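Local coordinates for adhesion G-protein coupled receptor G6 (Danio rerio, PDB 6V55), which is an adhesion G-protein-coupled receptor connected with myelination, whose calcium-binding extracellular region probably takes part in cell adhesion, at residues F198-C212 with G223-C235. Sequence-based numbering, arbitrary orientation.
Sequences FLTSSDITATMKPLC and GVYFEGHYFSSIC. Unlike the reference sequence in segment 198-212: Phe198 (reference Leu). Unlike the reference sequence in segment 223-235: Glu227 (reference Gly).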
ATOM      1  N   PHE A 198      57.216   4.673 -13.222  1.00 62.41           N
ATOM      2  CA  PHE A 198      56.255   4.974 -12.168  1.00 60.83           C
ATOM      3  C   PHE A 198      55.121   3.960 -12.077  1.00 58.25           C
ATOM      4  O   PHE A 198      54.359   4.007 -11.103  1.00 55.67           O
ATOM      5  CB  PHE A 198      55.646   6.379 -12.354  1.00 59.46           C
ATOM      6  CG  PHE A 198      56.647   7.469 -12.703  1.00 59.92           C
ATOM      7  CD1 PHE A 198      57.859   7.607 -12.018  1.00 57.39           C
ATOM      8  CD2 PHE A 198      56.340   8.400 -13.692  1.00 59.03           C
ATOM      9  CE1 PHE A 198      58.748   8.606 -12.353  1.00 53.81           C
ATOM     10  CE2 PHE A 198      57.229   9.415 -14.015  1.00 56.03           C
ATOM     11  CZ  PHE A 198      58.426   9.509 -13.347  1.00 55.08           C
ATOM     12  N   LEU A 199      54.994   3.065 -13.064  1.00 58.42           N
ATOM     13  CA  LEU A 199      54.028   1.968 -13.103  1.00 60.31           C
ATOM     14  C   LEU A 199      54.431   1.037 -14.238  1.00 65.30           C
ATOM     15  O   LEU A 199      54.976   1.492 -15.241  1.00 71.42           O
ATOM     16  CB  LEU A 199      52.587   2.438 -13.347  1.00 63.22           C
ATOM     17  CG  LEU A 199      52.025   2.876 -14.701  1.00 66.65           C
ATOM     18  CD1 LEU A 199      51.545   1.699 -15.582  1.00 62.40           C
ATOM     19  CD2 LEU A 199      50.936   3.886 -14.479  1.00 69.75           C
ATOM     20  N   THR A 200      54.120  -0.258 -14.105  1.00 63.57           N
ATOM     21  CA  THR A 200      54.200  -1.162 -15.256  1.00 60.85           C
ATOM     22  C   THR A 200      53.196  -2.299 -15.098  1.00 56.91           C
ATOM     23  O   THR A 200      52.462  -2.385 -14.102  1.00 53.81           O
ATOM     24  CB  THR A 200      55.594  -1.754 -15.464  1.00 62.71           C
ATOM     25  OG1 THR A 200      55.557  -2.625 -16.605  1.00 64.80           O
ATOM     26  CG2 THR A 200      55.997  -2.560 -14.228  1.00 61.11           C
ATOM     27  N   SER A 201      53.204  -3.215 -16.089  1.00 55.47           N
ATOM     28  CA  SER A 201      52.231  -4.295 -16.275  1.00 54.65           C
ATOM     29  C   SER A 201      52.342  -5.410 -15.237  1.00 66.89           C
ATOM     30  O   SER A 201      51.585  -6.378 -15.331  1.00 71.51           O
ATOM     31  CB  SER A 201      52.385  -4.955 -17.649  1.00 49.20           C
ATOM     32  OG  SER A 201      52.739  -4.063 -18.675  1.00 45.58           O
ATOM     33  N   SER A 202      53.295  -5.349 -14.297  1.00 71.66           N
ATOM     34  CA  SER A 202      53.258  -6.217 -13.125  1.00 66.88           C
ATOM     35  C   SER A 202      52.169  -5.785 -12.159  1.00 61.81           C
ATOM     36  O   SER A 202      51.774  -6.579 -11.299  1.00 61.37           O
ATOM     37  CB  SER A 202      54.612  -6.220 -12.404  1.00 66.65           C
ATOM     38  OG  SER A 202      55.688  -6.471 -13.294  1.00 67.37           O
ATOM     39  N   ASP A 203      51.696  -4.547 -12.276  1.00 55.70           N
ATOM     40  CA  ASP A 203      50.507  -4.082 -11.569  1.00 61.31           C
ATOM     41  C   ASP A 203      49.246  -4.122 -12.449  1.00 57.41           C
ATOM     42  O   ASP A 203      48.486  -3.152 -12.485  1.00 54.82           O
ATOM     43  CB  ASP A 203      50.767  -2.681 -11.022  1.00 67.38           C
ATOM     44  CG  ASP A 203      50.077  -2.435  -9.680  1.00 70.11           C
ATOM     45  OD1 ASP A 203      48.851  -2.670  -9.579  1.00 64.27           O
ATOM     46  OD2 ASP A 203      50.768  -2.001  -8.725  1.00 74.69           O
ATOM     47  N   ILE A 204      48.976  -5.223 -13.172  1.00 57.76           N
ATOM     48  CA  ILE A 204      47.632  -5.424 -13.713  1.00 58.52           C
ATOM     49  C   ILE A 204      46.966  -6.520 -12.876  1.00 69.63           C
ATOM     50  O   ILE A 204      46.398  -7.494 -13.392  1.00 66.78           O
ATOM     51  CB  ILE A 204      47.587  -5.671 -15.252  1.00 52.39           C
ATOM     52  CG1 ILE A 204      48.389  -6.843 -15.812  1.00 45.42           C
ATOM     53  CG2 ILE A 204      48.078  -4.442 -16.002  1.00 54.13           C
ATOM     54  CD1 ILE A 204      48.006  -7.154 -17.251  1.00 40.32           C
ATOM     55  N   THR A 205      46.989  -6.311 -11.553  1.00 80.84           N
ATOM     56  CA  THR A 205      46.260  -7.101 -10.557  1.00 85.13           C
ATOM     57  C   THR A 205      44.747  -7.100 -10.805  1.00 84.20           C
ATOM     58  O   THR A 205      44.201  -6.221 -11.469  1.00 82.99           O
ATOM     59  CB  THR A 205      46.526  -6.547  -9.151  1.00 86.25           C
ATOM     60  OG1 THR A 205      45.570  -7.082  -8.223  1.00 89.88           O
ATOM     61  CG2 THR A 205      46.453  -5.007  -9.142  1.00 86.85           C
ATOM     62  N   ALA A 206      44.064  -8.112 -10.251  1.00 81.19           N
ATOM     63  CA  ALA A 206      42.612  -8.160 -10.344  1.00 74.49           C
ATOM     64  C   ALA A 206      41.930  -7.380  -9.231  1.00 71.59           C
ATOM     65  O   ALA A 206      40.690  -7.344  -9.194  1.00 71.03           O
ATOM     66  CB  ALA A 206      42.130  -9.605 -10.333  1.00 74.27           C
ATOM     67  N   THR A 207      42.705  -6.790  -8.318  1.00 68.30           N
ATOM     68  CA  THR A 207      42.200  -5.752  -7.429  1.00 71.36           C
ATOM     69  C   THR A 207      42.249  -4.409  -8.158  1.00 76.78           C
ATOM     70  O   THR A 207      43.251  -4.079  -8.810  1.00 79.63           O
ATOM     71  CB  THR A 207      43.024  -5.690  -6.140  1.00 67.28           C
ATOM     72  OG1 THR A 207      43.167  -7.008  -5.611  1.00 68.03           O
ATOM     73  CG2 THR A 207      42.344  -4.785  -5.078  1.00 63.31           C
ATOM     74  N   MET A 208      41.161  -3.649  -8.066  1.00 71.66           N
ATOM     75  CA  MET A 208      41.141  -2.341  -8.691  1.00 66.95           C
ATOM     76  C   MET A 208      42.008  -1.357  -7.923  1.00 63.89           C
ATOM     77  O   MET A 208      42.064  -1.375  -6.689  1.00 64.93           O
ATOM     78  CB  MET A 208      39.733  -1.789  -8.767  1.00 67.69           C
ATOM     79  CG  MET A 208      38.839  -2.558  -9.655  1.00 68.60           C
ATOM     80  SD  MET A 208      37.659  -1.397 -10.291  1.00 70.92           S
ATOM     81  CE  MET A 208      38.042  -1.492 -12.012  1.00 68.79           C
ATOM     82  N   LYS A 209      42.663  -0.469  -8.669  1.00 59.35           N
ATOM     83  CA  LYS A 209      43.429   0.583  -8.050  1.00 52.10           C
ATOM     84  C   LYS A 209      43.307   1.812  -8.940  1.00 42.85           C
ATOM     85  O   LYS A 209      43.278   1.681 -10.179  1.00 35.48           O
ATOM     86  CB  LYS A 209      44.902   0.197  -7.850  1.00 51.86           C
ATOM     87  CG  LYS A 209      45.301   0.000  -6.386  1.00 50.31           C
ATOM     88  CD  LYS A 209      46.815  -0.120  -6.239  1.00 50.33           C
ATOM     89  CE  LYS A 209      47.345  -1.373  -6.938  1.00 48.15           C
ATOM     90  NZ  LYS A 209      48.817  -1.575  -6.723  1.00 42.94           N
ATOM     91  N   PRO A 210      43.173   3.001  -8.345  1.00 41.45           N
ATOM     92  CA  PRO A 210      43.102   4.229  -9.143  1.00 44.93           C
ATOM     93  C   PRO A 210      44.457   4.646  -9.705  1.00 46.05           C
ATOM     94  O   PRO A 210      45.518   4.376  -9.134  1.00 43.24           O
ATOM     95  CB  PRO A 210      42.567   5.267  -8.142  1.00 42.91           C
ATOM     96  CG  PRO A 210      42.972   4.755  -6.796  1.00 36.87           C
ATOM     97  CD  PRO A 210      42.937   3.259  -6.908  1.00 36.92           C
ATOM     98  N   LEU A 211      44.394   5.315 -10.859  1.00 49.47           N
ATOM     99  CA  LEU A 211      45.559   5.737 -11.629  1.00 49.88           C
ATOM    100  C   LEU A 211      45.197   6.995 -12.408  1.00 56.15           C
ATOM    101  O   LEU A 211      44.232   6.984 -13.179  1.00 58.88           O
ATOM    102  CB  LEU A 211      46.016   4.639 -12.601  1.00 42.94           C
ATOM    103  CG  LEU A 211      47.064   5.105 -13.625  1.00 38.17           C
ATOM    104  CD1 LEU A 211      48.362   5.534 -12.925  1.00 33.82           C
ATOM    105  CD2 LEU A 211      47.349   4.038 -14.686  1.00 36.63           C
ATOM    106  N   CYS A 212      45.991   8.053 -12.234  1.00 57.98           N
ATOM    107  CA  CYS A 212      45.795   9.324 -12.920  1.00 55.81           C
ATOM    108  C   CYS A 212      46.984   9.619 -13.815  1.00 51.35           C
ATOM    109  O   CYS A 212      48.133   9.402 -13.424  1.00 54.52           O
ATOM    110  CB  CYS A 212      45.631  10.479 -11.949  1.00 59.61           C
ATOM    111  SG  CYS A 212      44.684  10.038 -10.502  1.00 68.50           S
ATOM    112  N   GLY A 223      52.506  13.709 -15.806  1.00 38.86           N
ATOM    113  CA  GLY A 223      52.359  13.440 -14.387  1.00 38.98           C
ATOM    114  C   GLY A 223      51.673  12.076 -14.221  1.00 39.44           C
ATOM    115  O   GLY A 223      50.871  11.695 -15.062  1.00 36.68           O
ATOM    116  N   VAL A 224      52.068  11.356 -13.180  1.00 41.62           N
ATOM    117  CA  VAL A 224      51.472  10.061 -12.845  1.00 39.99           C
ATOM    118  C   VAL A 224      51.096  10.096 -11.368  1.00 43.88           C
ATOM    119  O   VAL A 224      51.930  10.443 -10.522  1.00 43.28           O
ATOM    120  CB  VAL A 224      52.430   8.887 -13.134  1.00 36.35           C
ATOM    121  CG1 VAL A 224      51.837   7.573 -12.662  1.00 34.84           C
ATOM    122  CG2 VAL A 224      52.722   8.777 -14.613  1.00 38.10           C
ATOM    123  N   TYR A 225      49.845   9.763 -11.060  1.00 46.80           N
ATOM    124  CA  TYR A 225      49.408   9.534  -9.689  1.00 54.09           C
ATOM    125  C   TYR A 225      49.034   8.059  -9.537  1.00 53.78           C
ATOM    126  O   TYR A 225      48.121   7.571 -10.215  1.00 52.07           O
ATOM    127  CB  TYR A 225      48.243  10.458  -9.340  1.00 61.63           C
ATOM    128  CG  TYR A 225      48.013  10.670  -7.868  1.00 72.42           C
ATOM    129  CD1 TYR A 225      47.286   9.735  -7.118  1.00 78.36           C
ATOM    130  CD2 TYR A 225      48.503  11.811  -7.225  1.00 77.18           C
ATOM    131  CE1 TYR A 225      47.065   9.918  -5.766  1.00 83.56           C
ATOM    132  CE2 TYR A 225      48.281  12.014  -5.868  1.00 82.91           C
ATOM    133  CZ  TYR A 225      47.560  11.059  -5.146  1.00 86.63           C
ATOM    134  OH  TYR A 225      47.329  11.231  -3.799  1.00 87.96           O
ATOM    135  N   PHE A 226      49.746   7.359  -8.647  1.00 54.35           N
ATOM    136  CA  PHE A 226      49.584   5.928  -8.405  1.00 53.06           C
ATOM    137  C   PHE A 226      50.119   5.642  -7.009  1.00 56.67           C
ATOM    138  O   PHE A 226      51.244   6.049  -6.691  1.00 58.91           O
ATOM    139  CB  PHE A 226      50.351   5.116  -9.442  1.00 51.28           C
ATOM    140  CG  PHE A 226      49.958   3.659  -9.547  1.00 53.27           C
ATOM    141  CD1 PHE A 226      50.654   2.864 -10.421  1.00 56.14           C
ATOM    142  CD2 PHE A 226      48.900   3.073  -8.840  1.00 56.75           C
ATOM    143  CE1 PHE A 226      50.366   1.531 -10.600  1.00 60.46           C
ATOM    144  CE2 PHE A 226      48.575   1.730  -9.010  1.00 60.36           C
ATOM    145  CZ  PHE A 226      49.334   0.944  -9.917  1.00 61.34           C
ATOM    146  N   GLU A 227      49.306   4.937  -6.202  1.00 57.76           N
ATOM    147  CA  GLU A 227      49.640   4.466  -4.854  1.00 58.79           C
ATOM    148  C   GLU A 227      50.009   5.618  -3.909  1.00 54.21           C
ATOM    149  O   GLU A 227      50.946   5.503  -3.119  1.00 59.01           O
ATOM    150  CB  GLU A 227      50.740   3.396  -4.902  1.00 63.68           C
ATOM    151  CG  GLU A 227      50.208   2.027  -5.357  1.00 70.26           C
ATOM    152  CD  GLU A 227      51.260   0.922  -5.343  1.00 76.61           C
ATOM    153  OE1 GLU A 227      51.043  -0.119  -6.015  1.00 78.46           O
ATOM    154  OE2 GLU A 227      52.300   1.102  -4.664  1.00 77.02           O
ATOM    155  N   GLY A 228      49.274   6.739  -3.990  1.00 48.85           N
ATOM    156  CA  GLY A 228      49.441   7.855  -3.071  1.00 55.47           C
ATOM    157  C   GLY A 228      50.541   8.835  -3.417  1.00 64.81           C
ATOM    158  O   GLY A 228      50.551   9.953  -2.872  1.00 65.46           O
ATOM    159  N   HIS A 229      51.456   8.469  -4.311  1.00 69.25           N
ATOM    160  CA  HIS A 229      52.635   9.260  -4.621  1.00 71.99           C
ATOM    161  C   HIS A 229      52.489   9.921  -5.986  1.00 70.98           C
ATOM    162  O   HIS A 229      51.929   9.340  -6.922  1.00 71.27           O
ATOM    163  CB  HIS A 229      53.883   8.380  -4.601  1.00 72.54           C
ATOM    164  CG  HIS A 229      53.995   7.511  -3.387  1.00 75.58           C
ATOM    165  ND1 HIS A 229      54.172   6.144  -3.466  1.00 76.48           N
ATOM    166  CD2 HIS A 229      53.968   7.810  -2.067  1.00 75.91           C
ATOM    167  CE1 HIS A 229      54.250   5.639  -2.247  1.00 76.14           C
ATOM    168  NE2 HIS A 229      54.130   6.629  -1.380  1.00 76.60           N
ATOM    169  N   TYR A 230      53.003  11.134  -6.097  1.00 68.68           N
ATOM    170  CA  TYR A 230      52.960  11.879  -7.340  1.00 65.18           C
ATOM    171  C   TYR A 230      54.328  11.841  -8.005  1.00 58.26           C
ATOM    172  O   TYR A 230      55.358  12.018  -7.351  1.00 56.61           O
ATOM    173  CB  TYR A 230      52.527  13.323  -7.080  1.00 66.84           C
ATOM    174  CG  TYR A 230      52.585  14.228  -8.291  1.00 67.65           C
ATOM    175  CD1 TYR A 230      51.663  14.101  -9.339  1.00 64.94           C
ATOM    176  CD2 TYR A 230      53.569  15.210  -8.390  1.00 68.14           C
ATOM    177  CE1 TYR A 230      51.725  14.947 -10.451  1.00 63.96           C
ATOM    178  CE2 TYR A 230      53.635  16.055  -9.482  1.00 66.34           C
ATOM    179  CZ  TYR A 230      52.721  15.923 -10.508  1.00 65.34           C
ATOM    180  OH  TYR A 230      52.831  16.782 -11.582  1.00 65.43           O
ATOM    181  N   PHE A 231      54.322  11.622  -9.310  1.00 54.08           N
ATOM    182  CA  PHE A 231      55.536  11.515 -10.093  1.00 53.88           C
ATOM    183  C   PHE A 231      55.459  12.465 -11.272  1.00 56.70           C
ATOM    184  O   PHE A 231      54.369  12.846 -11.710  1.00 66.06           O
ATOM    185  CB  PHE A 231      55.726  10.114 -10.582  1.00 54.66           C
ATOM    186  CG  PHE A 231      55.827   9.117  -9.484  1.00 59.58           C
ATOM    187  CD1 PHE A 231      54.737   8.323  -9.145  1.00 64.23           C
ATOM    188  CD2 PHE A 231      57.010   8.975  -8.775  1.00 60.27           C
ATOM    189  CE1 PHE A 231      54.832   7.389  -8.116  1.00 64.54           C
ATOM    190  CE2 PHE A 231      57.117   8.046  -7.745  1.00 59.85           C
ATOM    191  CZ  PHE A 231      56.031   7.256  -7.415  1.00 61.50           C
ATOM    192  N   SER A 232      56.629  12.843 -11.784  1.00 49.06           N
ATOM    193  CA  SER A 232      56.716  13.771 -12.894  1.00 41.72           C
ATOM    194  C   SER A 232      57.826  13.327 -13.829  1.00 46.75           C
ATOM    195  O   SER A 232      58.827  12.753 -13.400  1.00 51.56           O
ATOM    196  CB  SER A 232      56.968  15.184 -12.390  1.00 41.15           C
ATOM    197  OG  SER A 232      55.738  15.762 -12.032  1.00 47.61           O
ATOM    198  N   SER A 233      57.637  13.597 -15.113  1.00 47.52           N
ATOM    199  CA  SER A 233      58.621  13.265 -16.130  1.00 39.05           C
ATOM    200  C   SER A 233      58.383  14.227 -17.286  1.00 44.37           C
ATOM    201  O   SER A 233      57.257  14.682 -17.499  1.00 45.68           O
ATOM    202  CB  SER A 233      58.502  11.792 -16.554  1.00 39.15           C
ATOM    203  OG  SER A 233      58.843  11.614 -17.907  1.00 39.76           O
ATOM    204  N   ILE A 234      59.449  14.585 -17.992  1.00 45.23           N
ATOM    205  CA  ILE A 234      59.361  15.489 -19.134  1.00 40.35           C
ATOM    206  C   ILE A 234      59.422  14.662 -20.404  1.00 40.80           C
ATOM    207  O   ILE A 234      60.386  13.923 -20.626  1.00 41.37           O
ATOM    208  CB  ILE A 234      60.487  16.528 -19.120  1.00 40.89           C
ATOM    209  CG1 ILE A 234      60.396  17.413 -17.872  1.00 40.44           C
ATOM    210  CG2 ILE A 234      60.484  17.324 -20.424  1.00 41.31           C
ATOM    211  CD1 ILE A 234      59.491  18.610 -17.984  1.00 40.03           C
ATOM    212  N   CYS A 235      58.404  14.779 -21.242  1.00 42.24           N
ATOM    213  CA  CYS A 235      58.398  14.147 -22.557  1.00 47.30           C
ATOM    214  C   CYS A 235      58.528  15.275 -23.569  1.00 53.72           C
ATOM    215  O   CYS A 235      57.527  15.875 -23.967  1.00 58.87           O
ATOM    216  CB  CYS A 235      57.140  13.345 -22.778  1.00 48.92           C
ATOM    217  SG  CYS A 235      57.098  12.377 -24.305  1.00 56.86           S
TER
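The carboxylates of Asp203 and Glu227 approach from opposite directions, OD2 of Asp203 lying 3.3 Å from OE1 of Glu227, and Lys209 NZ bridges them from one side. NZ makes a 2.8 Å salt bridge to Glu227 OE1, met on the anti side and 22° out of the carboxylate plane, and another to Asp203 OD2, through the syn lone pair; the ammonium probably offsets the acids' repulsion. Glu227 replaces a reference glycine, and Phe198 a leucine. Without the amine, as with an alanine here, the two like charges would probably lose their shared mate, and the CE2 edge of Phe226 its CD and CE methylenes. At that edge Lys209 CD is 3.8 Å from Phe226 CE2, while Leu199 CB meets the rim on the CD1 side. Phe231 CB makes a CH-pi contact over the centre of the Phe198 ring, 3.4 Å from the centroid. The ring planes are 9° apart, but displaced so that this CB, not the Phe231 ring, covers the centre. With CG anti to the carbonyl carbon (chi1 -44°), Phe198 brings its edge to Val224 CG2 and Ser233 CB. On the strands themselves, Cys212 and Tyr225 form a hydrogen-bonded antiparallel pair in the concanavalin-like pentraxin beta sandwich, the 198-208 loop folding over these strands and the next, 229-234.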